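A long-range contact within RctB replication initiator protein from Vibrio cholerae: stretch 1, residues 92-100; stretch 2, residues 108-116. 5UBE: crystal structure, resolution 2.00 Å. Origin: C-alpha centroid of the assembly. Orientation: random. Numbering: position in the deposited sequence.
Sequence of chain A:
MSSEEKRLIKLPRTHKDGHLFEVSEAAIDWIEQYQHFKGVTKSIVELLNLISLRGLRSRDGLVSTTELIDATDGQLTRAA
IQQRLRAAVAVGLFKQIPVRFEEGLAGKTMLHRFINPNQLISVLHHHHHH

Stretch 1 (92-100) GLFKQIPVR
Stretch 2 (108-116) KTMLHRFIN

How are the two stretches held together? They run antiparallel as neighbouring strands, their N-to-C directions 146° apart, with Phe94 opposite Phe114, Gln96 opposite His112 and Pro98 opposite Met110 in non-hydrogen-bonded pairs, CA to CA 4.7 to 4.9 Å. Hydrogen-bonded pairs alternate with them: Lys95 with Arg113, Ile97 with Leu111, and, beyond Pro98, Val99 with Thr109. Lys95 N to Arg113 O is 3.0 Å and Arg113 N to Lys95 O 3.2 Å; Ile97 N to Leu111 O and Leu111 N to Ile97 O are both 2.7 Å; Val99 N to Thr109 O and Thr109 N to Val99 O are both 3.2 Å. Pro98, which has no amide hydrogen, falls at a position where none is needed for this pairing. Beyond the ladder, Ile115 N donates to Leu93 O at 3.0 Å. Gly92, just after a helix, has phi/psi 108/19, where a CB would jam against the preceding carbonyl.

What packs on the face carrying Phe94, Gln96 and Pro98? Phe94 (m, chi2 -73°) brings CE1 to 3.5 Å from CE1 of Phe114 (m, chi2 -79°), over one face of the Phe114 ring; the planes meet at 45°. The His112 ring (m, chi2 -104°) turns its edge toward the face of Phe94, planes at 90° and centroids 5.9 Å apart. Gln96 (m, t, chi3 -102°) lays NE2 3.3 Å from His112 CE1, a contact rather than a hydrogen bond, and His112 ND1 is buried without a partner. Met110 has an off-well chi1 of -102°, then m and t; its end comes nearer the opposing strand, with CE 3.7 Å from Pro98 CG.

What fills the other face? Ile97 (m, t) and Leu111 (t, p) meet with their CB atoms 4.0 Å apart, and Val99 (m) adds CG1 at 3.6 Å from Leu111 CB. Val99 CG2 also lies 3.7 Å from OG1 of Thr109 (p). Arg113 (t, t, m, chi4 166°) bends at chi3, and Ile97 CD1 sits over one face of its guanidinium, 3.5 Å from Arg113 CZ. That leaves the guanidinium's edge free for hydrogen bonds elsewhere in the structure.

What happens to the long side chains near the ends? Lys95, t throughout, leads its end away from stretch 2, while Ile115 (m, t) points toward stretch 1 and sets CD1 3.3 Å from Lys95 N. Arg100 and Lys108 both start at m and then extend, so Arg100 NE lies 3.3 Å from Lys108 CE and the like charges Arg100 NH2 and Lys108 NZ come within 3.5 Å.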

ATOM      1  N   GLY A  92      -0.075   7.061  10.644  1.00 34.99           N
ATOM      2  CA  GLY A  92      -1.123   7.781   9.958  1.00 29.90           C
ATOM      3  C   GLY A  92      -0.907   7.968   8.469  1.00 34.57           C
ATOM      4  O   GLY A  92      -1.560   8.830   7.881  1.00 30.18           O
ATOM      5  N   LEU A  93      -0.035   7.166   7.844  1.00 31.31           N
ATOM      6  CA  LEU A  93       0.306   7.340   6.434  1.00 32.88           C
ATOM      7  C   LEU A  93      -0.776   6.816   5.500  1.00 34.34           C
ATOM      8  O   LEU A  93      -0.902   7.305   4.372  1.00 31.01           O
ATOM      9  CB  LEU A  93       1.632   6.637   6.115  1.00 28.94           C
ATOM     10  CG  LEU A  93       2.826   7.087   6.952  1.00 34.80           C
ATOM     11  CD1 LEU A  93       4.106   6.584   6.338  1.00 36.77           C
ATOM     12  CD2 LEU A  93       2.848   8.597   7.067  1.00 38.30           C
ATOM     13  N   PHE A  94      -1.562   5.840   5.944  1.00 32.42           N
ATOM     14  CA  PHE A  94      -2.544   5.165   5.113  1.00 31.91           C
ATOM     15  C   PHE A  94      -3.913   5.194   5.764  1.00 32.72           C
ATOM     16  O   PHE A  94      -4.047   4.897   6.957  1.00 39.27           O
ATOM     17  CB  PHE A  94      -2.191   3.686   4.892  1.00 37.21           C
ATOM     18  CG  PHE A  94      -0.969   3.458   4.084  1.00 35.28           C
ATOM     19  CD1 PHE A  94      -0.980   3.681   2.713  1.00 33.44           C
ATOM     20  CD2 PHE A  94       0.183   2.962   4.687  1.00 30.59           C
ATOM     21  CE1 PHE A  94       0.147   3.441   1.950  1.00 35.49           C
ATOM     22  CE2 PHE A  94       1.314   2.721   3.936  1.00 40.27           C
ATOM     23  CZ  PHE A  94       1.297   2.950   2.569  1.00 26.49           C
ATOM     24  N   LYS A  95      -4.930   5.487   4.959  1.00 40.88           N
ATOM     25  CA  LYS A  95      -6.306   5.178   5.314  1.00 39.52           C
ATOM     26  C   LYS A  95      -6.613   3.738   4.912  1.00 43.85           C
ATOM     27  O   LYS A  95      -6.506   3.377   3.726  1.00 35.30           O
ATOM     28  CB  LYS A  95      -7.266   6.135   4.625  1.00 40.62           C
ATOM     29  CG  LYS A  95      -8.711   5.962   5.041  1.00 52.54           C
ATOM     30  CD  LYS A  95      -9.583   7.028   4.399  1.00 64.97           C
ATOM     31  CE  LYS A  95     -11.026   6.914   4.856  1.00 70.18           C
ATOM     32  NZ  LYS A  95     -11.922   7.790   4.055  1.00 73.68           N
ATOM     33  N   GLN A  96      -6.996   2.925   5.897  1.00 39.96           N
ATOM     34  CA  GLN A  96      -7.402   1.545   5.648  1.00 47.12           C
ATOM     35  C   GLN A  96      -8.865   1.508   5.230  1.00 53.47           C
ATOM     36  O   GLN A  96      -9.745   1.951   5.976  1.00 61.01           O
ATOM     37  CB  GLN A  96      -7.185   0.683   6.886  1.00 43.26           C
ATOM     38  CG  GLN A  96      -5.748   0.598   7.341  1.00 49.88           C
ATOM     39  CD  GLN A  96      -5.519  -0.593   8.254  1.00 51.77           C
ATOM     40  OE1 GLN A  96      -5.441  -0.439   9.472  1.00 57.45           O
ATOM     41  NE2 GLN A  96      -5.415  -1.795   7.668  1.00 48.82           N
ATOM     42  N   ILE A  97      -9.118   0.961   4.047  1.00 49.41           N
ATOM     43  CA  ILE A  97     -10.448   0.883   3.454  1.00 44.24           C
ATOM     44  C   ILE A  97     -10.770  -0.582   3.202  1.00 49.55           C
ATOM     45  O   ILE A  97     -10.121  -1.201   2.348  1.00 45.35           O
ATOM     46  CB  ILE A  97     -10.501   1.673   2.140  1.00 43.00           C
ATOM     47  CG1 ILE A  97     -10.033   3.116   2.368  1.00 47.88           C
ATOM     48  CG2 ILE A  97     -11.895   1.600   1.518  1.00 45.41           C
ATOM     49  CD1 ILE A  97      -9.842   3.912   1.085  1.00 45.52           C
ATOM     50  N   PRO A  98     -11.725  -1.191   3.905  1.00 48.92           N
ATOM     51  CA  PRO A  98     -12.131  -2.555   3.541  1.00 50.72           C
ATOM     52  C   PRO A  98     -12.912  -2.521   2.237  1.00 54.28           C
ATOM     53  O   PRO A  98     -13.775  -1.662   2.040  1.00 51.89           O
ATOM     54  CB  PRO A  98     -13.003  -3.003   4.722  1.00 52.38           C
ATOM     55  CG  PRO A  98     -12.683  -2.059   5.819  1.00 48.82           C
ATOM     56  CD  PRO A  98     -12.368  -0.752   5.149  1.00 54.07           C
ATOM     57  N   VAL A  99     -12.577  -3.443   1.332  1.00 52.14           N
ATOM     58  CA  VAL A  99     -13.175  -3.518   0.006  1.00 56.29           C
ATOM     59  C   VAL A  99     -13.598  -4.955  -0.266  1.00 53.04           C
ATOM     60  O   VAL A  99     -13.117  -5.900   0.363  1.00 55.41           O
ATOM     61  CB  VAL A  99     -12.214  -3.036  -1.101  1.00 48.85           C
ATOM     62  CG1 VAL A  99     -11.840  -1.585  -0.879  1.00 48.48           C
ATOM     63  CG2 VAL A  99     -10.979  -3.922  -1.149  1.00 40.20           C
ATOM     64  N   ARG A 100     -14.509  -5.111  -1.223  1.00 47.80           N
ATOM     65  CA  ARG A 100     -14.980  -6.422  -1.641  1.00 54.81           C
ATOM     66  C   ARG A 100     -14.670  -6.633  -3.114  1.00 49.02           C
ATOM     67  O   ARG A 100     -14.333  -5.696  -3.844  1.00 56.09           O
ATOM     68  CB  ARG A 100     -16.487  -6.585  -1.394  1.00 63.64           C
ATOM     69  CG  ARG A 100     -16.927  -6.226   0.018  1.00 71.62           C
ATOM     70  CD  ARG A 100     -18.432  -6.352   0.182  1.00 79.51           C
ATOM     71  NE  ARG A 100     -18.867  -6.048   1.542  1.00 86.53           N
ATOM     72  CZ  ARG A 100     -20.134  -6.048   1.942  1.00 87.88           C
ATOM     73  NH1 ARG A 100     -21.104  -6.332   1.081  1.00 82.35           N
ATOM     74  NH2 ARG A 100     -20.434  -5.762   3.203  1.00 76.54           N
ATOM     75  N   LYS A 108     -13.513 -10.176   1.831  1.00 56.92           N
ATOM     76  CA  LYS A 108     -12.944  -8.839   1.739  1.00 54.12           C
ATOM     77  C   LYS A 108     -11.426  -8.905   1.867  1.00 61.14           C
ATOM     78  O   LYS A 108     -10.854  -9.918   2.287  1.00 56.34           O
ATOM     79  CB  LYS A 108     -13.507  -7.903   2.822  1.00 68.00           C
ATOM     80  CG  LYS A 108     -15.023  -7.862   2.916  1.00 68.28           C
ATOM     81  CD  LYS A 108     -15.464  -6.820   3.935  1.00 80.85           C
ATOM     82  CE  LYS A 108     -16.975  -6.784   4.096  1.00 95.04           C
ATOM     83  NZ  LYS A 108     -17.401  -5.652   4.967  1.00 92.06           N
ATOM     84  N   THR A 109     -10.783  -7.805   1.470  1.00 50.17           N
ATOM     85  CA  THR A 109      -9.365  -7.545   1.726  1.00 51.89           C
ATOM     86  C   THR A 109      -9.256  -6.090   2.177  1.00 41.52           C
ATOM     87  O   THR A 109     -10.273  -5.408   2.343  1.00 43.79           O
ATOM     88  CB  THR A 109      -8.500  -7.838   0.489  1.00 45.08           C
ATOM     89  OG1 THR A 109      -8.909  -7.000  -0.600  1.00 54.11           O
ATOM     90  CG2 THR A 109      -8.635  -9.294   0.079  1.00 62.98           C
ATOM     91  N   MET A 110      -8.028  -5.599   2.366  1.00 35.90           N
ATOM     92  CA  MET A 110      -7.789  -4.226   2.814  1.00 43.32           C
ATOM     93  C   MET A 110      -7.213  -3.371   1.688  1.00 40.78           C
ATOM     94  O   MET A 110      -6.217  -3.746   1.058  1.00 37.69           O
ATOM     95  CB  MET A 110      -6.836  -4.185   4.010  1.00 38.82           C
ATOM     96  CG  MET A 110      -7.523  -3.983   5.346  1.00 46.12           C
ATOM     97  SD  MET A 110      -8.623  -2.563   5.388  1.00 60.55           S
ATOM     98  CE  MET A 110      -9.303  -2.766   7.037  1.00 64.41           C
ATOM     99  N   LEU A 111      -7.828  -2.217   1.452  1.00 41.39           N
ATOM    100  CA  LEU A 111      -7.292  -1.229   0.528  1.00 33.94           C
ATOM    101  C   LEU A 111      -6.634  -0.112   1.324  1.00 41.00           C
ATOM    102  O   LEU A 111      -7.167   0.332   2.342  1.00 36.83           O
ATOM    103  CB  LEU A 111      -8.386  -0.661  -0.376  1.00 35.59           C
ATOM    104  CG  LEU A 111      -7.899   0.325  -1.436  1.00 41.50           C
ATOM    105  CD1 LEU A 111      -6.944  -0.368  -2.398  1.00 29.03           C
ATOM    106  CD2 LEU A 111      -9.080   0.937  -2.175  1.00 42.95           C
ATOM    107  N   HIS A 112      -5.475   0.336   0.859  1.00 38.31           N
ATOM    108  CA  HIS A 112      -4.687   1.336   1.567  1.00 31.19           C
ATOM    109  C   HIS A 112      -4.443   2.499   0.629  1.00 30.41           C
ATOM    110  O   HIS A 112      -3.925   2.309  -0.476  1.00 32.26           O
ATOM    111  CB  HIS A 112      -3.368   0.743   2.070  1.00 28.48           C
ATOM    112  CG  HIS A 112      -3.572  -0.407   2.992  1.00 34.35           C
ATOM    113  ND1 HIS A 112      -3.414  -0.307   4.357  1.00 37.06           N
ATOM    114  CD2 HIS A 112      -3.999  -1.667   2.749  1.00 26.65           C
ATOM    115  CE1 HIS A 112      -3.701  -1.470   4.914  1.00 33.21           C
ATOM    116  NE2 HIS A 112      -4.060  -2.312   3.962  1.00 36.14           N
ATOM    117  N   ARG A 113      -4.814   3.692   1.078  1.00 32.91           N
ATOM    118  CA  ARG A 113      -4.732   4.917   0.293  1.00 37.96           C
ATOM    119  C   ARG A 113      -3.808   5.883   1.012  1.00 29.68           C
ATOM    120  O   ARG A 113      -3.964   6.115   2.211  1.00 31.08           O
ATOM    121  CB  ARG A 113      -6.123   5.534   0.107  1.00 33.03           C
ATOM    122  CG  ARG A 113      -6.134   7.031  -0.192  1.00 41.39           C
ATOM    123  CD  ARG A 113      -7.568   7.503  -0.311  1.00 43.83           C
ATOM    124  NE  ARG A 113      -8.336   6.585  -1.149  1.00 48.35           N
ATOM    125  CZ  ARG A 113      -9.661   6.559  -1.229  1.00 53.40           C
ATOM    126  NH1 ARG A 113     -10.395   7.404  -0.515  1.00 46.79           N
ATOM    127  NH2 ARG A 113     -10.256   5.681  -2.026  1.00 54.23           N
ATOM    128  N   PHE A 114      -2.822   6.406   0.293  1.00 27.51           N
ATOM    129  CA  PHE A 114      -1.930   7.387   0.883  1.00 27.80           C
ATOM    130  C   PHE A 114      -2.737   8.584   1.358  1.00 32.37           C
ATOM    131  O   PHE A 114      -3.740   8.958   0.744  1.00 34.62           O
ATOM    132  CB  PHE A 114      -0.868   7.816  -0.130  1.00 30.35           C
ATOM    133  CG  PHE A 114       0.243   6.789  -0.324  1.00 34.47           C
ATOM    134  CD1 PHE A 114       1.283   6.687   0.600  1.00 27.98           C
ATOM    135  CD2 PHE A 114       0.243   5.936  -1.424  1.00 31.44           C
ATOM    136  CE1 PHE A 114       2.302   5.765   0.419  1.00 34.99           C
ATOM    137  CE2 PHE A 114       1.267   4.988  -1.606  1.00 27.41           C
ATOM    138  CZ  PHE A 114       2.296   4.909  -0.680  1.00 29.08           C
ATOM    139  N   ILE A 115      -2.326   9.152   2.487  1.00 34.91           N
ATOM    140  CA  ILE A 115      -2.985  10.307   3.082  1.00 30.70           C
ATOM    141  C   ILE A 115      -2.088  11.516   2.871  1.00 31.12           C
ATOM    142  O   ILE A 115      -0.875  11.451   3.100  1.00 31.94           O
ATOM    143  CB  ILE A 115      -3.280  10.084   4.582  1.00 36.07           C
ATOM    144  CG1 ILE A 115      -4.035   8.770   4.792  1.00 40.83           C
ATOM    145  CG2 ILE A 115      -4.121  11.230   5.131  1.00 48.37           C
ATOM    146  CD1 ILE A 115      -4.496   8.540   6.211  1.00 48.97           C
ATOM    147  N   ASN A 116      -2.681  12.606   2.409  1.00 34.44           N
ATOM    148  CA  ASN A 116      -1.938  13.829   2.148  1.00 28.23           C
ATOM    149  C   ASN A 116      -1.240  14.296   3.420  1.00 34.90           C
ATOM    150  O   ASN A 116      -1.874  14.351   4.483  1.00 35.40           O
ATOM    151  CB  ASN A 116      -2.900  14.904   1.631  1.00 35.95           C
ATOM    152  CG  ASN A 116      -2.184  16.088   1.020  1.00 38.90           C
ATOM    153  OD1 ASN A 116      -1.269  16.656   1.621  1.00 41.55           O
ATOM    154  ND2 ASN A 116      -2.594  16.467  -0.184  1.00 35.07           N
TER